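Local coordinates for protein N-acetyltransferase (PDB 4M85) that probably transfers an acetyl group from acetyl-CoA to an amine substrate, as a GNAT-fold N-acetyltransferase whose acceptor is not established, at residues 135-139 and 162-167; 68-72 and 120-125. One frame throughout, in Å; residues are numbered along the deposited sequence.

Interaction 1: residues 135-139 and 162-167; sequences LTSLL and YKKVGF
Build 135-139 as regular helix, part of helix 130-140, with L139 N bonded to L135 O at 2.9 Å. The second piece is the end of helix 156-164: 162-164 are helical, V165 flattens to phi/psi -85/2, and G166 swings to 112/8. F167 N to Y162 O at 3.1 Å, and a weak bond from G166 N to K163 O at 3.1 Å, reach back to close the helix end as a Schellman motif. A beta carbon on G166 would press against V165 O. F167 then leaves extended, and the turn brings its ring beside V165.

The two backbones stay apart, with T136 CA and V165 CA nearest at 7.4 Å, so only side chains meet. L135 (chi1 t, chi2 p) is the main bump: its CD2 fills a three-sided hollow, 3.7 Å from Y162 CD1 at the ring edge, 4.1 Å from V165 CG2 and 4.0 Å from F167 CE1. In the GNAT fold these two helices follow the parallel central strands 114-121 and 147-152, and in relatives they flank the bound acetyl-CoA; here apolar side chains bridge them. One turn on, L139 (m, t) offers CD1 4.0 Å from V165 CG2 and 4.1 Å from F167 CE1. V165 (m) thus reaches with CG2 into the dip between the two leucines, while F167 (chi1 m) meets both obliquely. At the margin T136 OG1, hydrogen-bonded to T132 O, lies 4.2 Å from V165 CG1. V185 touches both L139 and F167, and L135 also packs on I73 and I116.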
loop_
_atom_site.group_PDB
_atom_site.type_symbol
_atom_site.label_atom_id
_atom_site.label_comp_id
_atom_site.label_asym_id
_atom_site.label_seq_id
_atom_site.Cartn_x
_atom_site.Cartn_y
_atom_site.Cartn_z
ATOM N N LEU A 135 -6.916 -4.589 8.449
ATOM C CA LEU A 135 -7.202 -3.223 8.865
ATOM C C LEU A 135 -7.485 -3.132 10.379
ATOM O O LEU A 135 -6.920 -2.296 11.086
ATOM C CB LEU A 135 -8.375 -2.687 8.051
ATOM C CG LEU A 135 -8.838 -1.245 8.292
ATOM C CD1 LEU A 135 -7.636 -0.331 8.178
ATOM C CD2 LEU A 135 -9.919 -0.823 7.312
ATOM N N THR A 136 -8.364 -3.997 10.864
ATOM C CA THR A 136 -8.742 -4.019 12.275
ATOM C C THR A 136 -7.507 -4.240 13.156
ATOM O O THR A 136 -7.280 -3.533 14.118
ATOM C CB THR A 136 -9.809 -5.088 12.493
ATOM O OG1 THR A 136 -10.990 -4.677 11.837
ATOM C CG2 THR A 136 -10.140 -5.293 13.955
ATOM N N SER A 137 -6.682 -5.196 12.778
ATOM C CA SER A 137 -5.512 -5.510 13.559
ATOM C C SER A 137 -4.473 -4.367 13.519
ATOM O O SER A 137 -3.814 -4.111 14.520
ATOM C CB SER A 137 -4.919 -6.838 13.093
ATOM O OG SER A 137 -3.578 -6.908 13.452
ATOM N N LEU A 138 -4.341 -3.685 12.374
ATOM C CA LEU A 138 -3.437 -2.551 12.260
ATOM C C LEU A 138 -3.912 -1.379 13.121
ATOM O O LEU A 138 -3.092 -0.712 13.766
ATOM C CB LEU A 138 -3.312 -2.090 10.801
ATOM C CG LEU A 138 -2.422 -0.870 10.528
ATOM C CD1 LEU A 138 -0.992 -1.176 10.935
ATOM C CD2 LEU A 138 -2.474 -0.461 9.060
ATOM N N LEU A 139 -5.222 -1.098 13.102
ATOM C CA LEU A 139 -5.762 0.018 13.898
ATOM C C LEU A 139 -5.565 -0.263 15.386
ATOM O O LEU A 139 -5.223 0.626 16.132
ATOM C CB LEU A 139 -7.240 0.290 13.585
ATOM C CG LEU A 139 -7.545 0.781 12.151
ATOM C CD1 LEU A 139 -9.046 0.783 11.916
ATOM C CD2 LEU A 139 -6.963 2.155 11.840
ATOM N N TYR A 162 -14.979 0.774 5.482
ATOM C CA TYR A 162 -14.205 1.752 6.259
ATOM C C TYR A 162 -15.038 2.488 7.299
ATOM O O TYR A 162 -14.598 2.634 8.466
ATOM C CB TYR A 162 -13.468 2.743 5.356
ATOM C CG TYR A 162 -12.549 2.067 4.364
ATOM C CD1 TYR A 162 -11.840 0.939 4.718
ATOM C CD2 TYR A 162 -12.395 2.564 3.071
ATOM C CE1 TYR A 162 -11.019 0.297 3.824
ATOM C CE2 TYR A 162 -11.566 1.928 2.152
ATOM C CZ TYR A 162 -10.883 0.793 2.542
ATOM O OH TYR A 162 -10.054 0.135 1.680
ATOM N N LYS A 163 -16.223 2.949 6.896
ATOM C CA LYS A 163 -17.146 3.604 7.840
ATOM C C LYS A 163 -17.588 2.666 8.951
ATOM O O LYS A 163 -17.817 3.117 10.061
ATOM C CB LYS A 163 -18.374 4.196 7.142
ATOM C CG LYS A 163 -18.117 5.452 6.312
ATOM C CD LYS A 163 -17.721 6.612 7.203
ATOM C CE LYS A 163 -17.422 7.875 6.428
ATOM N NZ LYS A 163 -18.622 8.699 6.230
ATOM N N LYS A 164 -17.685 1.374 8.665
ATOM C CA LYS A 164 -18.106 0.396 9.672
ATOM C C LYS A 164 -17.064 0.240 10.784
ATOM O O LYS A 164 -17.437 0.077 11.941
ATOM C CB LYS A 164 -18.401 -0.952 9.030
ATOM C CG LYS A 164 -19.246 -1.876 9.897
ATOM C CD LYS A 164 -19.507 -3.224 9.233
ATOM C CE LYS A 164 -20.074 -4.237 10.241
ATOM N NZ LYS A 164 -20.731 -5.388 9.544
ATOM N N VAL A 165 -15.768 0.289 10.459
ATOM C CA VAL A 165 -14.737 0.239 11.508
ATOM C C VAL A 165 -14.448 1.614 12.090
ATOM O O VAL A 165 -13.571 1.747 12.927
ATOM C CB VAL A 165 -13.405 -0.417 11.060
ATOM C CG1 VAL A 165 -13.668 -1.772 10.432
ATOM C CG2 VAL A 165 -12.637 0.474 10.102
ATOM N N GLY A 166 -15.159 2.640 11.645
ATOM C CA GLY A 166 -15.136 3.938 12.349
ATOM C C GLY A 166 -14.482 5.117 11.660
ATOM O O GLY A 166 -14.317 6.182 12.278
ATOM N N PHE A 167 -14.098 4.968 10.394
ATOM C CA PHE A 167 -13.528 6.108 9.638
ATOM C C PHE A 167 -14.598 7.165 9.374
ATOM O O PHE A 167 -15.768 6.837 9.223
ATOM C CB PHE A 167 -12.927 5.651 8.293
ATOM C CG PHE A 167 -11.592 4.934 8.414
ATOM C CD1 PHE A 167 -11.540 3.558 8.508
ATOM C CD2 PHE A 167 -10.405 5.632 8.402
ATOM C CE1 PHE A 167 -10.337 2.892 8.593
ATOM C CE2 PHE A 167 -9.175 4.975 8.490
ATOM C CZ PHE A 167 -9.141 3.591 8.582
#

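Interaction 2: residues 68-72 and 120-125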
loop_
_atom_site.group_PDB
_atom_site.type_symbol
_atom_site.label_atom_id
_atom_site.label_comp_id
_atom_site.label_asym_id
_atom_site.label_seq_id
_atom_site.Cartn_x
_atom_site.Cartn_y
_atom_site.Cartn_z
ATOM N N LYS A 68 1.505 -19.046 2.572
ATOM C CA LYS A 68 1.551 -18.103 1.451
ATOM C C LYS A 68 0.970 -16.749 1.861
ATOM O O LYS A 68 -0.010 -16.716 2.619
ATOM C CB LYS A 68 0.732 -18.661 0.289
ATOM C CG LYS A 68 1.487 -19.662 -0.575
ATOM C CD LYS A 68 1.012 -19.599 -2.032
ATOM C CE LYS A 68 1.993 -20.276 -2.990
ATOM N NZ LYS A 68 1.625 -20.037 -4.416
ATOM N N VAL A 69 1.546 -15.651 1.350
ATOM C CA VAL A 69 0.997 -14.297 1.558
ATOM C C VAL A 69 -0.292 -14.141 0.769
ATOM O O VAL A 69 -0.275 -14.157 -0.469
ATOM C CB VAL A 69 2.004 -13.192 1.129
ATOM C CG1 VAL A 69 1.378 -11.791 1.160
ATOM C CG2 VAL A 69 3.229 -13.242 2.028
ATOM N N ALA A 70 -1.408 -14.027 1.485
ATOM C CA ALA A 70 -2.753 -13.887 0.891
ATOM C C ALA A 70 -3.094 -12.429 0.624
ATOM O O ALA A 70 -3.871 -12.095 -0.272
ATOM C CB ALA A 70 -3.789 -14.471 1.845
ATOM N N GLY A 71 -2.531 -11.558 1.443
ATOM C CA GLY A 71 -2.826 -10.140 1.366
ATOM C C GLY A 71 -1.879 -9.340 2.219
ATOM O O GLY A 71 -1.134 -9.901 3.023
ATOM N N CYS A 72 -1.950 -8.021 2.082
ATOM C CA CYS A 72 -1.117 -7.135 2.889
ATOM C C CYS A 72 -1.709 -5.766 3.070
ATOM O O CYS A 72 -2.599 -5.364 2.324
ATOM C CB CYS A 72 0.281 -6.995 2.325
ATOM S SG CYS A 72 0.374 -5.993 0.842
ATOM N N ALA A 120 -4.501 -4.775 0.163
ATOM C CA ALA A 120 -4.590 -5.569 -1.059
ATOM C C ALA A 120 -4.717 -7.059 -0.771
ATOM O O ALA A 120 -4.091 -7.585 0.148
ATOM C CB ALA A 120 -3.382 -5.288 -1.961
ATOM N N THR A 121 -5.536 -7.745 -1.562
ATOM C CA THR A 121 -5.737 -9.191 -1.377
ATOM C C THR A 121 -5.617 -9.870 -2.737
ATOM O O THR A 121 -6.137 -9.365 -3.719
ATOM C CB THR A 121 -7.127 -9.506 -0.745
ATOM O OG1 THR A 121 -7.323 -8.718 0.424
ATOM C CG2 THR A 121 -7.238 -10.957 -0.310
ATOM N N PHE A 122 -4.934 -11.013 -2.794
ATOM C CA PHE A 122 -4.947 -11.832 -4.008
ATOM C C PHE A 122 -6.365 -12.356 -4.311
ATOM O O PHE A 122 -7.120 -12.740 -3.407
ATOM C CB PHE A 122 -3.976 -13.007 -3.904
ATOM C CG PHE A 122 -2.531 -12.620 -4.030
ATOM C CD1 PHE A 122 -2.042 -12.104 -5.228
ATOM C CD2 PHE A 122 -1.667 -12.764 -2.947
ATOM C CE1 PHE A 122 -0.710 -11.754 -5.351
ATOM C CE2 PHE A 122 -0.333 -12.404 -3.057
ATOM C CZ PHE A 122 0.146 -11.907 -4.261
ATOM N N ALA A 123 -6.717 -12.357 -5.593
ATOM C CA ALA A 123 -8.052 -12.788 -6.053
ATOM C C ALA A 123 -8.485 -14.161 -5.501
ATOM O O ALA A 123 -9.633 -14.358 -5.137
ATOM C CB ALA A 123 -8.092 -12.772 -7.588
ATOM N N ALA A 124 -7.544 -15.092 -5.407
ATOM C CA ALA A 124 -7.825 -16.453 -4.932
ATOM C C ALA A 124 -8.234 -16.493 -3.459
ATOM O O ALA A 124 -8.791 -17.489 -3.003
ATOM C CB ALA A 124 -6.606 -17.350 -5.158
ATOM N N TYR A 125 -7.956 -15.421 -2.716
ATOM C CA TYR A 125 -8.254 -15.418 -1.286
ATOM C C TYR A 125 -9.367 -14.438 -0.952
ATOM O O TYR A 125 -9.651 -14.220 0.212
ATOM C CB TYR A 125 -6.999 -15.140 -0.464
ATOM C CG TYR A 125 -5.917 -16.173 -0.647
ATOM C CD1 TYR A 125 -5.918 -17.352 0.088
ATOM C CD2 TYR A 125 -4.902 -15.975 -1.564
ATOM C CE1 TYR A 125 -4.930 -18.311 -0.099
ATOM C CE2 TYR A 125 -3.909 -16.915 -1.762
ATOM C CZ TYR A 125 -3.919 -18.079 -1.028
ATOM O OH TYR A 125 -2.914 -18.992 -1.244
#
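Three backbone hydrogen bonds, all 2.9 Å, hold these pieces together: C72 N to A120 O, A120 N to C72 O, and F122 N to A70 O. They join antiparallel strands 68-77 and 114-121 of the GNAT sheet, where C72 and A120 form a hydrogen-bonded pair and G71 and T121 a non-hydrogen-bonded one, their CA atoms only 4.1 Å apart. On its other edge strand 68-77 has a classic beta bulge, A70 and G71 both facing Y63. A beta carbon on G71 would run into A120 O.

C72 and A120 point to the face covered by L19 of helix 13-26, T121 to the one with I130 of helix 130-140. Beyond T121 the chain turns into a short 3-10 segment, Y125 N bonding F122 O at 2.9 Å. The F122 ring edge comes close to V69 O, CE2 at 3.1 Å, and Y125 folds back under the bulge: A70 CB makes a CH-pi contact over its ring face, 3.9 Å from the centroid and 21° off the normal.

In the fold
Follow the chain from interaction 2 into interaction 1: strand 114-121 leads through the turn at 123-125 to helix 130-140, whose I130 packs on A70, T121 and Y125, while L135 and L139 of the same helix make interaction 1. The two centres are 18 Å apart and the nearest atoms about 8 Å, so they do not touch directly. R126, which hydrogen-bonds T121 O, starts a sequence that matches the GNAT signature, which in relatives wraps the pyrophosphate of acetyl-CoA. The 120-125 side of interaction 2 therefore leads straight into the probable cofactor loop, and interaction 1 joins the helix leaving that loop to the end of helix 156-164.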